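Local coordinates for protein SOSEKI 4 (Arabidopsis thaliana, PDB 6RSN) that forms filaments through its DIX-like domain and, with other SOSEKI proteins, interprets polarity cues and can influence the orientation of plant cell division, while also promoting auxin biosynthesis and signaling, at residues F79-H82 with Y86-K89; D38-L43 with G50-Y55; V26-S29 with G33-L36. The protein carries 1 engineered substitution. All coordinates share one frame; numbering follows the deposited sequence.

From the N terminus, contact 3 comes first: 26-29, where strand 22-27 runs out, meets 33-36 across three intervening residues, just before helix 36-47. Contact 2 follows, closing the link from that helix to the short helix 49-52. Contact 1 comes last, joining the loop after strand 77-78 to strand 86-92. The three close in series, without crossing or enclosing one another, yet their side chains meet in space. Leu34 of contact 3 touches both Tyr86 of contact 1 and Val39 of helix 36-47, and Leu88 packs on Val39. Together they tie the main helix, the short two-stranded sheet and the five-stranded sheet of the ubiquitin-like domain.

Contact 1: residues F79-H82 with Y86-K89; sequences FPVH and YVLK
Pro80 lies over one face of the Tyr86 ring where the loop after strand 77-78 turns back toward strand 86-92, the central strand of the ubiquitin-like sheet. This is a CH-pi contact: CB of Pro80 sits 4.2 Å from the centroid of the Tyr86 ring, 26° off its normal. The two side chains run alongside each other, pointing the same way. With its CG anti to the carbonyl carbon (chi1 -67°), the Tyr86 side chain leaves the backbone away from the loop, yet its ring comes back beneath the proline, and CE1 approaches Pro80 N to 3.6 Å. Without the ring, as with an alanine here, Pro80 is likely to lose the face it rests on, and Gln84 NE2 its hydroxyl partner.

Aliphatic packing is sparser. Val81 and Val87 meet through single methyls, CG1 of Val81 lying 4.2 Å from CG2 of Val87; Val81 also touches Phe67 and Val87 touches Trp69, both on strand 66-71.

The polar link between the segments is a water. It accepts a hydrogen bond from Val87 N at 3.1 Å and can donate to Phe79 O, 3.2 Å away.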
# COMPACT_ATOMS: atom_id res chain seq x y z
N PHE A 79 9.30 1.36 -1.83
CA PHE A 79 10.13 2.41 -1.25
C PHE A 79 9.30 3.37 -0.38
O PHE A 79 8.19 3.76 -0.75
CB PHE A 79 10.81 3.16 -2.39
CG PHE A 79 11.70 2.28 -3.23
CD1 PHE A 79 12.98 1.97 -2.79
CD2 PHE A 79 11.26 1.72 -4.40
CE1 PHE A 79 13.80 1.19 -3.59
CE2 PHE A 79 12.06 0.93 -5.20
CZ PHE A 79 13.37 0.69 -4.81
N PRO A 80 9.86 3.86 0.75
CA PRO A 80 9.19 4.85 1.59
C PRO A 80 9.22 6.26 1.00
O PRO A 80 10.03 6.56 0.12
CB PRO A 80 10.07 4.86 2.85
CG PRO A 80 11.45 4.59 2.30
CD PRO A 80 11.20 3.52 1.24
N VAL A 81 8.32 7.11 1.51
CA VAL A 81 8.28 8.53 1.17
C VAL A 81 8.46 9.33 2.46
O VAL A 81 7.83 9.03 3.48
CB VAL A 81 6.98 8.88 0.41
CG1 VAL A 81 5.78 9.11 1.33
CG2 VAL A 81 7.16 10.03 -0.56
N HIS A 82 9.35 10.34 2.42
CA HIS A 82 9.76 11.09 3.59
C HIS A 82 10.37 10.16 4.63
O HIS A 82 11.19 9.31 4.30
CB HIS A 82 8.61 11.93 4.20
CG HIS A 82 7.72 12.61 3.21
ND1 HIS A 82 6.34 12.45 3.22
CD2 HIS A 82 7.99 13.44 2.17
CE1 HIS A 82 5.81 13.15 2.24
NE2 HIS A 82 6.80 13.77 1.58
N TYR A 86 5.38 5.08 4.70
CA TYR A 86 4.84 4.25 3.63
C TYR A 86 3.40 4.65 3.41
O TYR A 86 2.58 4.59 4.34
CB TYR A 86 4.90 2.74 3.93
CG TYR A 86 6.30 2.18 4.00
CD1 TYR A 86 7.04 1.98 2.85
CD2 TYR A 86 6.85 1.85 5.23
CE1 TYR A 86 8.32 1.45 2.90
CE2 TYR A 86 8.14 1.34 5.31
CZ TYR A 86 8.86 1.11 4.14
OH TYR A 86 10.13 0.62 4.20
N VAL A 87 3.12 5.08 2.16
CA VAL A 87 1.78 5.55 1.81
C VAL A 87 1.41 4.86 0.51
O VAL A 87 2.13 5.03 -0.48
CB VAL A 87 1.67 7.09 1.61
CG1 VAL A 87 0.28 7.48 1.16
CG2 VAL A 87 2.06 7.90 2.85
N LEU A 88 0.29 4.14 0.55
CA LEU A 88 -0.14 3.40 -0.63
C LEU A 88 -1.51 3.92 -1.03
O LEU A 88 -2.26 4.49 -0.23
CB LEU A 88 -0.32 1.93 -0.25
CG LEU A 88 0.88 1.20 0.39
CD1 LEU A 88 0.57 -0.26 0.60
CD2 LEU A 88 2.18 1.35 -0.37
N LYS A 89 -1.91 3.53 -2.25
CA LYS A 89 -3.26 3.76 -2.75
C LYS A 89 -3.70 2.45 -3.37
O LYS A 89 -2.98 1.81 -4.11
CB LYS A 89 -3.31 4.89 -3.76
CG LYS A 89 -4.69 5.21 -4.34
CD LYS A 89 -4.43 6.20 -5.46
CE LYS A 89 -5.59 7.05 -5.88
NZ LYS A 89 -5.34 7.48 -7.29
O HOH W 1 5.37 5.15 0.00

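Contact 2: residues D38-L43 with G50-Y55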
# COMPACT_ATOMS: atom_id res chain seq x y z
N ASP A 38 3.97 -8.34 1.72
CA ASP A 38 3.90 -8.21 3.18
C ASP A 38 2.61 -7.46 3.59
O ASP A 38 1.91 -7.86 4.54
CB ASP A 38 5.10 -7.48 3.76
CG ASP A 38 6.40 -8.24 3.48
OD1 ASP A 38 6.38 -9.45 3.61
OD2 ASP A 38 7.40 -7.61 3.13
N VAL A 39 2.31 -6.35 2.88
CA VAL A 39 1.12 -5.52 3.05
C VAL A 39 -0.13 -6.33 2.76
O VAL A 39 -1.07 -6.36 3.57
CB VAL A 39 1.15 -4.26 2.18
CG1 VAL A 39 -0.17 -3.47 2.35
CG2 VAL A 39 2.42 -3.44 2.49
N ILE A 40 -0.11 -7.07 1.64
CA ILE A 40 -1.27 -7.86 1.26
C ILE A 40 -1.52 -8.98 2.29
O ILE A 40 -2.65 -9.25 2.69
CB ILE A 40 -1.10 -8.43 -0.16
CG1 ILE A 40 -0.93 -7.32 -1.21
CG2 ILE A 40 -2.25 -9.36 -0.48
CD1 ILE A 40 -2.01 -6.34 -1.27
N ASN A 41 -0.43 -9.63 2.76
CA ASN A 41 -0.63 -10.63 3.81
C ASN A 41 -1.30 -10.07 5.07
O ASN A 41 -2.17 -10.71 5.70
CB ASN A 41 0.71 -11.28 4.20
CG ASN A 41 1.20 -12.19 3.10
OD1 ASN A 41 0.39 -12.73 2.34
ND2 ASN A 41 2.51 -12.39 3.00
N ARG A 42 -0.91 -8.86 5.46
CA ARG A 42 -1.49 -8.24 6.64
C ARG A 42 -2.95 -7.89 6.36
O ARG A 42 -3.82 -8.06 7.23
CB ARG A 42 -0.70 -6.98 7.01
CG ARG A 42 -1.27 -6.17 8.18
CD ARG A 42 -1.37 -7.14 9.34
NE ARG A 42 -1.51 -6.37 10.58
CZ ARG A 42 -1.92 -6.87 11.72
NH1 ARG A 42 -2.21 -8.15 11.81
NH2 ARG A 42 -2.01 -6.09 12.79
N LEU A 43 -3.23 -7.33 5.17
CA LEU A 43 -4.64 -7.03 4.87
C LEU A 43 -5.48 -8.31 4.84
O LEU A 43 -6.66 -8.31 5.22
CB LEU A 43 -4.75 -6.30 3.52
CG LEU A 43 -4.31 -4.84 3.58
CD1 LEU A 43 -4.21 -4.26 2.17
CD2 LEU A 43 -5.26 -4.00 4.45
N GLY A 50 -10.62 -11.76 0.59
CA GLY A 50 -11.33 -11.14 -0.51
C GLY A 50 -11.23 -9.62 -0.64
O GLY A 50 -11.88 -9.06 -1.53
N MSE A 51 -10.44 -8.95 0.22
CA MSE A 51 -10.40 -7.49 0.15
C MSE A 51 -9.28 -7.04 -0.80
O MSE A 51 -9.54 -6.24 -1.74
CB MSE A 51 -10.23 -6.96 1.60
CG MSE A 51 -10.16 -5.42 1.66
SE MSE A 51 -8.26 -4.79 1.61
CE MSE A 51 -8.61 -2.83 1.77
N ALA A 52 -8.00 -7.40 -0.53
CA ALA A 52 -6.92 -6.66 -1.22
C ALA A 52 -6.92 -6.95 -2.72
O ALA A 52 -6.51 -6.09 -3.48
CB ALA A 52 -5.59 -6.99 -0.63
N CYS A 53 -7.48 -8.09 -3.13
CA CYS A 53 -7.53 -8.44 -4.53
C CYS A 53 -8.57 -7.60 -5.26
O CYS A 53 -8.53 -7.68 -6.53
CB CYS A 53 -7.87 -9.93 -4.76
SG CYS A 53 -9.39 -10.43 -3.88
N LEU A 54 -9.36 -6.76 -4.57
CA LEU A 54 -10.32 -5.89 -5.29
C LEU A 54 -9.64 -4.61 -5.81
O LEU A 54 -10.28 -3.80 -6.48
CB LEU A 54 -11.46 -5.51 -4.33
CG LEU A 54 -12.34 -6.66 -3.84
CD1 LEU A 54 -13.23 -6.08 -2.76
CD2 LEU A 54 -13.20 -7.17 -4.99
N TYR A 55 -8.36 -4.42 -5.47
CA TYR A 55 -7.68 -3.15 -5.71
C TYR A 55 -6.36 -3.39 -6.43
O TYR A 55 -5.69 -4.42 -6.23
CB TYR A 55 -7.34 -2.47 -4.38
CG TYR A 55 -8.60 -2.12 -3.64
CD1 TYR A 55 -9.34 -0.99 -3.97
CD2 TYR A 55 -9.06 -2.98 -2.66
CE1 TYR A 55 -10.49 -0.69 -3.28
CE2 TYR A 55 -10.22 -2.71 -1.96
CZ TYR A 55 -10.95 -1.58 -2.30
OH TYR A 55 -12.14 -1.40 -1.66
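Ile40 and Leu43, one turn apart on helix 36-47, both lean on the methyl of Ala52, and Leu43 also reaches the selenium of Met51, a selenomethionine. The contact joins the main helix of the ubiquitin-like domain to the short, weakly bonded helix 49-52 that follows it, and Ala52 then opens the type I turn that leads to Tyr55 at the start of strand 55-63.

Ile40 can be followed outward from the helix. Its CB forks into two arms. CG2 of Ile40 comes to 4.1 Å from Ala52 CB. The other arm starts at CG1, and the torsion beyond it, chi2 -57°, swings CD1 round to the same methyl. There CD1 of Ile40 makes the closest approach of the contact, 3.7 Å to Ala52 CB, so both arms grip one carbon.

Leu43 points its side chain toward the short helix and works through one branch. CD1 of Leu43 stands 4.1 Å from Ala52 CB and equally far from SE of Met51. The Met51 chain bends at chi2 (-93°), which turns the selenium toward the leucine. Beyond the two segments, Trp57 is touched by both Ile40 and Leu43, and Tyr10 of strand 5-13 by both Leu43 and Met51.

Between the segments the touching groups are methyls and a selenium, and their attraction is dispersion and the hydrophobic effect. Polar bonding here stays within each backbone, as in Leu43 N to Val39 O (2.9 Å), or goes outward, as in Ala52 O to Trp57 NE1. The fit of apolar shapes, with little directional bonding, therefore probably governs how the two helices meet.

Contact 3: residues V26-S29 with G33-L36; sequences VPLS and GLYL
The short connection between strand 22-27, an outermost strand of the ubiquitin-like sheet within this chain, and helix 36-47 is drawn together here by three aliphatic side chains, Val26, Leu28 and Leu34. CD1 of Leu34 is the meeting point: it lies 3.8 Å from Val26 CG1 and 3.8 Å from Leu28 CD2. The valine side chain points toward the 33-36 segment and crosses the leucine at about a right angle. In Leu34, CG stands anti to the backbone N (chi1 174°), extending the chain so that CD1 can reach both partners.

Leu28 approaches differently, by laying one methyl against backbone. Its CD2 is 3.7 Å from Leu34 CA and 3.7 Å from Gly33 O, covering the peptide between those residues as well as the side chain beyond. Gly33, buried without a side chain, takes part through this backbone surface.

Tyr35 holds the N-cap position of helix 36-47. Asp38, in that helix's first turn, accepts a hydrogen bond from Tyr35 N on OD2 and pairs through OD1 with Ser29 OG, bridging both segments. Toward strand 5-13, Val26 rests on Val8 and Leu28 on Val6; Val26 also touches Arg42 of the helix, and the backbone of Leu34 is hydrogen-bonded to that of Ile78 of strand 77-78.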
# COMPACT_ATOMS: atom_id res chain seq x y z
N VAL A 26 2.40 -3.35 9.68
CA VAL A 26 2.69 -4.49 8.83
C VAL A 26 3.93 -5.25 9.31
O VAL A 26 5.02 -4.68 9.31
CB VAL A 26 2.81 -4.07 7.36
CG1 VAL A 26 3.25 -5.25 6.50
CG2 VAL A 26 1.46 -3.51 6.90
N PRO A 27 3.83 -6.55 9.65
CA PRO A 27 5.03 -7.35 9.93
C PRO A 27 5.90 -7.53 8.68
O PRO A 27 5.39 -7.88 7.61
CB PRO A 27 4.50 -8.69 10.49
CG PRO A 27 3.06 -8.37 10.91
CD PRO A 27 2.58 -7.30 9.94
N LEU A 28 7.20 -7.26 8.84
CA LEU A 28 8.24 -7.39 7.82
C LEU A 28 8.71 -8.83 7.70
O LEU A 28 8.86 -9.55 8.70
CB LEU A 28 9.43 -6.52 8.22
CG LEU A 28 9.37 -5.08 7.73
CD1 LEU A 28 10.76 -4.47 7.65
CD2 LEU A 28 8.68 -5.01 6.38
N SER A 29 8.97 -9.25 6.46
CA SER A 29 9.53 -10.55 6.16
C SER A 29 11.05 -10.43 6.08
O SER A 29 11.76 -11.32 6.56
CB SER A 29 8.92 -11.11 4.88
OG SER A 29 8.92 -10.15 3.83
N GLY A 33 13.44 -3.87 4.24
CA GLY A 33 12.50 -3.57 3.18
C GLY A 33 11.14 -4.26 3.30
O GLY A 33 10.98 -5.46 3.55
N LEU A 34 10.15 -3.48 2.88
CA LEU A 34 8.78 -3.94 2.80
C LEU A 34 8.44 -4.31 1.36
O LEU A 34 8.86 -3.58 0.44
CB LEU A 34 7.96 -2.72 3.20
CG LEU A 34 6.44 -2.89 3.08
CD1 LEU A 34 5.88 -3.88 4.08
CD2 LEU A 34 5.80 -1.54 3.17
N TYR A 35 7.74 -5.43 1.17
CA TYR A 35 7.27 -5.84 -0.15
C TYR A 35 5.74 -5.77 -0.18
O TYR A 35 5.09 -5.92 0.87
CB TYR A 35 7.71 -7.27 -0.47
CG TYR A 35 9.21 -7.36 -0.64
CD1 TYR A 35 10.07 -7.29 0.44
CD2 TYR A 35 9.77 -7.43 -1.90
CE1 TYR A 35 11.45 -7.34 0.28
CE2 TYR A 35 11.15 -7.52 -2.08
CZ TYR A 35 11.98 -7.45 -0.99
OH TYR A 35 13.32 -7.53 -1.28
N LEU A 36 5.22 -5.63 -1.40
CA LEU A 36 3.76 -5.50 -1.45
C LEU A 36 3.10 -6.74 -0.83
O LEU A 36 2.07 -6.63 -0.14
CB LEU A 36 3.27 -5.21 -2.88
CG LEU A 36 1.73 -5.23 -2.99
CD1 LEU A 36 1.09 -4.03 -2.23
CD2 LEU A 36 1.24 -5.08 -4.45